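PDB 2OPT: ActII protein, which acts as a TetR-family transcriptional repressor and binds the antibiotic actinorhodin and its biosynthetic precursor (S)-DNPA. Local coordinates for the interface of chains A and B. Coordinates in Å, arbitrary orientation; residue numbers count along the deposited sequence, not the author numbering. Chains: chain A/B, ActII protein.

Both contacts belong to the two-fold dimer interface typical of TetR-family repressors, and each recurs with the chains exchanged. The centres of their C-alpha atoms lie about 13 Å apart. Helix 128-151 of chain B joins them: its first residues, B:Asp128 and B:Glu129, take part in contact 1, while B:Leu130, B:Tyr133 and B:Leu137 serve contact 2. Helices 183-187 and 189-194 of chain A, with A:Leu188 between them, meet helix 108-122 in contact 1; helix 197-219 meets helix 197-216 in contact 2. Contact 1 mixes polar and charged pairing with a leucine-methionine contact, whereas the packing given for contact 2 is apolar.

Contact 1: the interface of chains A and B. Residues chain A 184, 187-188, 191; chain B 118, 122, 128-129.
The imidazole of A:His187 lies flat on the guanidinium of B:Arg122, their planes only 2° apart, at the dimer interface of this TetR-family repressor. B:Arg122 NH1 sits over this ring face, offset toward the rim and 3.7 Å from the centroid, in a cation-pi contact. In the plane at the ring's edge lies OD1 of the B:Asp128 carboxylate, 2.9 Å from A:His187 NE2 in a weak hydrogen bond. The carboxylate is turned steeply from the ring, and its other oxygen, OD2, comes within 3.0 Å of the same NE2, so the two oxygens probably share one N-H. With CG anti to the backbone N (chi1 171°), the imidazole is carried out to both partners. Histidine suits this corner because it offers a flat face to one and an edge nitrogen to the other. The nearby carboxylate would tend to raise its proton affinity, whereas the stacked arginine may oppose this.

A bend at chi3 (62°) turns the end of B:Arg122 toward chain A, where its NH2 donates to the amide oxygen OD1 of A:Asn184 at 2.9 Å. This bond is not straight: the donor stands above the carbonyl plane, off the lone pairs, and OD1 is tilted out of the guanidinium plane.

Between B:Met118, B:Arg122 and B:Asp128, A:Leu188 spreads its branched end. Methyl CD1 packs 3.7 Å from the B:Met118 sulfur SD, part of a flexible thioether that probably fits readily against a methyl, and also meets the aliphatic CD of B:Arg122. Its other methyl, CD2, rests 3.6 Å from B:Asp128 CB. CB of A:Pro191 lies loosely near the B:Asp128 carbonyl O; proline, lacking a backbone N-H, is well tolerated in the first turn of helix 189-194.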
ATOM      1  N   ASN A 184     -25.826   4.171  -6.056  1.00 41.35           N
ATOM      2  CA  ASN A 184     -24.883   3.450  -5.213  1.00 40.85           C
ATOM      3  C   ASN A 184     -24.024   4.359  -4.359  1.00 39.25           C
ATOM      4  O   ASN A 184     -23.781   4.046  -3.208  1.00 40.07           O
ATOM      5  CB  ASN A 184     -24.022   2.481  -6.030  1.00 40.30           C
ATOM      6  CG  ASN A 184     -24.850   1.413  -6.690  1.00 41.52           C
ATOM      7  OD1 ASN A 184     -25.217   0.436  -6.061  1.00 43.14           O
ATOM      8  ND2 ASN A 184     -25.169   1.600  -7.956  1.00 43.35           N
ATOM      9  N   HIS A 187     -26.283   5.659  -1.548  1.00 43.15           N
ATOM     10  CA  HIS A 187     -26.647   4.567  -0.614  1.00 45.65           C
ATOM     11  C   HIS A 187     -25.428   4.121   0.209  1.00 45.78           C
ATOM     12  O   HIS A 187     -25.561   3.826   1.398  1.00 46.99           O
ATOM     13  CB  HIS A 187     -27.294   3.391  -1.374  1.00 46.38           C
ATOM     14  CG  HIS A 187     -27.504   2.153  -0.548  1.00 49.61           C
ATOM     15  ND1 HIS A 187     -28.705   1.853   0.066  1.00 56.04           N
ATOM     16  CD2 HIS A 187     -26.670   1.126  -0.258  1.00 50.75           C
ATOM     17  CE1 HIS A 187     -28.593   0.705   0.714  1.00 58.24           C
ATOM     18  NE2 HIS A 187     -27.371   0.234   0.519  1.00 56.02           N
ATOM     19  N   LEU A 188     -24.243   4.112  -0.426  1.00 43.39           N
ATOM     20  CA  LEU A 188     -22.984   3.767   0.263  1.00 43.58           C
ATOM     21  C   LEU A 188     -22.119   4.927   0.819  1.00 44.82           C
ATOM     22  O   LEU A 188     -20.964   4.690   1.236  1.00 44.31           O
ATOM     23  CB  LEU A 188     -22.114   2.872  -0.625  1.00 41.67           C
ATOM     24  CG  LEU A 188     -22.737   1.574  -1.154  1.00 41.19           C
ATOM     25  CD1 LEU A 188     -21.838   0.877  -2.173  1.00 36.80           C
ATOM     26  CD2 LEU A 188     -23.005   0.682  -0.001  1.00 38.88           C
ATOM     27  N   PRO A 191     -20.498   3.987   4.373  1.00 55.63           N
ATOM     28  CA  PRO A 191     -19.370   3.059   4.315  1.00 54.21           C
ATOM     29  C   PRO A 191     -18.177   3.624   3.539  1.00 52.40           C
ATOM     30  O   PRO A 191     -17.040   3.435   3.962  1.00 53.20           O
ATOM     31  CB  PRO A 191     -19.959   1.850   3.572  1.00 52.72           C
ATOM     32  CG  PRO A 191     -21.423   1.896   3.931  1.00 55.35           C
ATOM     33  CD  PRO A 191     -21.743   3.356   3.896  1.00 54.87           C
TER
ATOM     34  N   MET B 118     -19.211   0.319  -7.804  1.00 28.19           N
ATOM     35  CA  MET B 118     -20.065  -0.115  -6.671  1.00 29.22           C
ATOM     36  C   MET B 118     -21.322  -0.879  -7.158  1.00 30.48           C
ATOM     37  O   MET B 118     -21.812  -1.792  -6.513  1.00 31.63           O
ATOM     38  CB  MET B 118     -20.470   1.096  -5.843  1.00 30.42           C
ATOM     39  CG  MET B 118     -19.339   1.710  -4.971  1.00 28.45           C
ATOM     40  SD  MET B 118     -18.532   0.532  -3.849  1.00 32.67           S
ATOM     41  CE  MET B 118     -16.833   1.136  -3.945  1.00 33.27           C
ATOM     42  N   ARG B 122     -21.780  -4.565  -5.618  1.00 37.15           N
ATOM     43  CA  ARG B 122     -23.012  -4.909  -4.904  1.00 39.54           C
ATOM     44  C   ARG B 122     -23.796  -6.028  -5.633  1.00 42.01           C
ATOM     45  O   ARG B 122     -24.465  -6.855  -4.994  1.00 43.98           O
ATOM     46  CB  ARG B 122     -23.885  -3.668  -4.779  1.00 39.01           C
ATOM     47  CG  ARG B 122     -23.309  -2.602  -3.880  1.00 40.18           C
ATOM     48  CD  ARG B 122     -24.302  -1.455  -3.649  1.00 43.49           C
ATOM     49  NE  ARG B 122     -25.548  -1.878  -2.974  1.00 47.99           N
ATOM     50  CZ  ARG B 122     -26.674  -1.153  -2.973  1.00 51.32           C
ATOM     51  NH1 ARG B 122     -27.771  -1.593  -2.361  1.00 54.05           N
ATOM     52  NH2 ARG B 122     -26.721   0.015  -3.603  1.00 51.79           N
ATOM     53  N   ASP B 128     -23.263  -3.871   2.172  1.00 49.62           N
ATOM     54  CA  ASP B 128     -22.797  -2.498   2.026  1.00 48.06           C
ATOM     55  C   ASP B 128     -21.331  -2.256   2.447  1.00 46.85           C
ATOM     56  O   ASP B 128     -20.575  -1.695   1.657  1.00 44.26           O
ATOM     57  CB  ASP B 128     -23.728  -1.543   2.799  1.00 50.59           C
ATOM     58  CG  ASP B 128     -25.152  -1.473   2.213  1.00 53.04           C
ATOM     59  OD1 ASP B 128     -25.390  -1.869   1.037  1.00 51.92           O
ATOM     60  OD2 ASP B 128     -26.039  -0.994   2.955  1.00 57.82           O
ATOM     61  N   GLU B 129     -20.940  -2.638   3.682  1.00 46.60           N
ATOM     62  CA  GLU B 129     -19.542  -2.444   4.110  1.00 46.41           C
ATOM     63  C   GLU B 129     -18.562  -3.253   3.249  1.00 44.01           C
ATOM     64  O   GLU B 129     -17.458  -2.796   2.951  1.00 43.65           O
ATOM     65  CB  GLU B 129     -19.318  -2.729   5.603  1.00 48.57           C
ATOM     66  CG  GLU B 129     -19.590  -1.537   6.529  1.00 50.89           C
ATOM     67  CD  GLU B 129     -19.528  -1.943   8.014  1.00 55.89           C
ATOM     68  OE1 GLU B 129     -19.294  -3.146   8.292  1.00 58.72           O
ATOM     69  OE2 GLU B 129     -19.693  -1.059   8.886  1.00 57.33           O
TER

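Contact 2: the interface of chains A and B. Residues chain A 203-204, 207; chain B 130, 133, 137, 208, 212.
A:Ile207 packs its side chain among B:Leu130, B:Tyr133, B:Leu137 and B:Leu212, and of the residues here it buries the most surface, 55 Å². Its delta-methyl CD1 does much of the work. CD1 presses tightly against B:Leu212 CD2 at 3.4 Å. From another side the same methyl meets the B:Tyr133 ring at its edge, in the ring plane, near CD2. The second branch takes a different route: with chi1 of -69° CG1 lies beside the backbone N, and the CG2 branch falls anti to it, next to the carbonyl carbon. CG2 thus reaches B:Leu137 CD2 at 4.0 Å and the backbone of B:Ile208, whose carbonyl O is 3.6 Å away. A beta-branched residue suits this position, since its two arms reach different neighbours while the branch limits its freedom on the helix.

B:Tyr133 is the next most buried, with CG anti to its backbone N (chi1 -178°), which carries the ring across toward helix 197-219 of chain A. The CE2 corner of the rim approaches the backbone of A:Gly204, 3.4 Å from its CA. With no side chain on the glycine, the aromatic ring can come this close to the helix. Tyrosine suits the place because its flat, rigid ring can present its rim both to the glycine backbone and to the isoleucine methyl. Beside it A:Leu203 runs past the tyrosine in the opposite direction, its CB 3.9 Å from ring atom CD2 and its CD1 methyl against the tyrosine CB.

B:Leu130, with 25 Å² hidden, lies near the start of helix 128-151; this branched, apolar residue offers its methyl CD2 to A:Ile207 CD1 at 3.9 Å. Helix 197-219 of chain A here packs on helices 128-151 and 197-216 of chain B, part of the four-helix bundle by which TetR-family ligand-binding domains dimerise, well away from the N-terminal helix-turn-helix domains.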
ATOM      1  N   LEU A 203     -12.078  -6.351   8.209  1.00 32.00           N
ATOM      2  CA  LEU A 203     -12.610  -6.768   6.925  1.00 31.66           C
ATOM      3  C   LEU A 203     -11.499  -7.173   5.971  1.00 29.99           C
ATOM      4  O   LEU A 203     -11.589  -8.229   5.351  1.00 29.77           O
ATOM      5  CB  LEU A 203     -13.421  -5.635   6.251  1.00 32.30           C
ATOM      6  CG  LEU A 203     -14.882  -5.531   6.582  1.00 38.41           C
ATOM      7  CD1 LEU A 203     -15.535  -4.259   5.974  1.00 40.48           C
ATOM      8  CD2 LEU A 203     -15.581  -6.803   6.060  1.00 39.81           C
ATOM      9  N   GLY A 204     -10.474  -6.342   5.805  1.00 28.40           N
ATOM     10  CA  GLY A 204      -9.389  -6.687   4.848  1.00 27.17           C
ATOM     11  C   GLY A 204      -8.643  -7.940   5.300  1.00 28.15           C
ATOM     12  O   GLY A 204      -8.227  -8.748   4.499  1.00 29.08           O
ATOM     13  N   ILE A 207     -10.895 -10.913   4.400  1.00 29.06           N
ATOM     14  CA  ILE A 207     -10.880 -11.087   2.974  1.00 29.42           C
ATOM     15  C   ILE A 207      -9.621 -11.831   2.540  1.00 28.34           C
ATOM     16  O   ILE A 207      -9.711 -12.804   1.817  1.00 28.90           O
ATOM     17  CB  ILE A 207     -11.019  -9.744   2.231  1.00 29.13           C
ATOM     18  CG1 ILE A 207     -12.436  -9.175   2.440  1.00 31.73           C
ATOM     19  CG2 ILE A 207     -10.716  -9.919   0.761  1.00 30.64           C
ATOM     20  CD1 ILE A 207     -12.603  -7.725   2.067  1.00 30.86           C
TER
ATOM     21  N   LEU B 130     -18.965  -4.449   2.845  1.00 42.89           N
ATOM     22  CA  LEU B 130     -18.092  -5.306   2.068  1.00 41.35           C
ATOM     23  C   LEU B 130     -17.877  -4.769   0.660  1.00 37.93           C
ATOM     24  O   LEU B 130     -16.800  -4.893   0.088  1.00 37.35           O
ATOM     25  CB  LEU B 130     -18.716  -6.680   1.926  1.00 42.23           C
ATOM     26  CG  LEU B 130     -17.864  -7.933   2.065  1.00 44.95           C
ATOM     27  CD1 LEU B 130     -18.517  -9.229   1.481  1.00 44.92           C
ATOM     28  CD2 LEU B 130     -16.443  -7.760   1.649  1.00 44.56           C
ATOM     29  N   TYR B 133     -15.749  -1.376   1.210  1.00 36.55           N
ATOM     30  CA  TYR B 133     -14.369  -1.668   1.515  1.00 35.80           C
ATOM     31  C   TYR B 133     -13.658  -2.472   0.440  1.00 35.36           C
ATOM     32  O   TYR B 133     -12.477  -2.222   0.201  1.00 34.50           O
ATOM     33  CB  TYR B 133     -14.198  -2.394   2.848  1.00 39.18           C
ATOM     34  CG  TYR B 133     -12.723  -2.607   3.115  1.00 40.93           C
ATOM     35  CD1 TYR B 133     -11.894  -1.518   3.353  1.00 42.26           C
ATOM     36  CD2 TYR B 133     -12.135  -3.898   3.049  1.00 40.11           C
ATOM     37  CE1 TYR B 133     -10.534  -1.678   3.576  1.00 43.38           C
ATOM     38  CE2 TYR B 133     -10.773  -4.063   3.251  1.00 38.03           C
ATOM     39  CZ  TYR B 133      -9.980  -2.949   3.532  1.00 42.06           C
ATOM     40  OH  TYR B 133      -8.628  -3.057   3.762  1.00 43.51           O
ATOM     41  N   LEU B 137     -10.087  -1.797  -1.200  1.00 34.27           N
ATOM     42  CA  LEU B 137      -8.984  -2.751  -1.168  1.00 31.87           C
ATOM     43  C   LEU B 137      -8.543  -3.082  -2.568  1.00 29.49           C
ATOM     44  O   LEU B 137      -7.375  -3.209  -2.801  1.00 30.40           O
ATOM     45  CB  LEU B 137      -9.382  -4.054  -0.487  1.00 34.28           C
ATOM     46  CG  LEU B 137      -8.347  -5.180  -0.270  1.00 35.87           C
ATOM     47  CD1 LEU B 137      -7.107  -4.693   0.545  1.00 34.52           C
ATOM     48  CD2 LEU B 137      -8.995  -6.314   0.502  1.00 35.71           C
ATOM     49  N   ILE B 208      -7.984 -11.769  -3.384  1.00 28.19           N
ATOM     50  CA  ILE B 208      -8.966 -10.764  -2.911  1.00 28.01           C
ATOM     51  C   ILE B 208     -10.386 -11.090  -3.372  1.00 28.80           C
ATOM     52  O   ILE B 208     -11.320 -11.111  -2.581  1.00 27.21           O
ATOM     53  CB  ILE B 208      -8.589  -9.345  -3.335  1.00 29.46           C
ATOM     54  CG1 ILE B 208      -7.289  -8.905  -2.616  1.00 29.46           C
ATOM     55  CG2 ILE B 208      -9.781  -8.316  -3.022  1.00 28.74           C
ATOM     56  CD1 ILE B 208      -6.570  -7.755  -3.339  1.00 32.53           C
ATOM     57  N   LEU B 212     -13.552 -11.895  -1.033  1.00 31.18           N
ATOM     58  CA  LEU B 212     -14.823 -11.156  -1.128  1.00 33.49           C
ATOM     59  C   LEU B 212     -15.997 -12.103  -1.324  1.00 36.76           C
ATOM     60  O   LEU B 212     -17.063 -11.912  -0.700  1.00 37.86           O
ATOM     61  CB  LEU B 212     -14.817 -10.129  -2.297  1.00 33.99           C
ATOM     62  CG  LEU B 212     -13.777  -9.010  -2.130  1.00 31.03           C
ATOM     63  CD1 LEU B 212     -13.722  -8.200  -3.391  1.00 28.88           C
ATOM     64  CD2 LEU B 212     -14.178  -8.119  -0.940  1.00 28.95           C
TER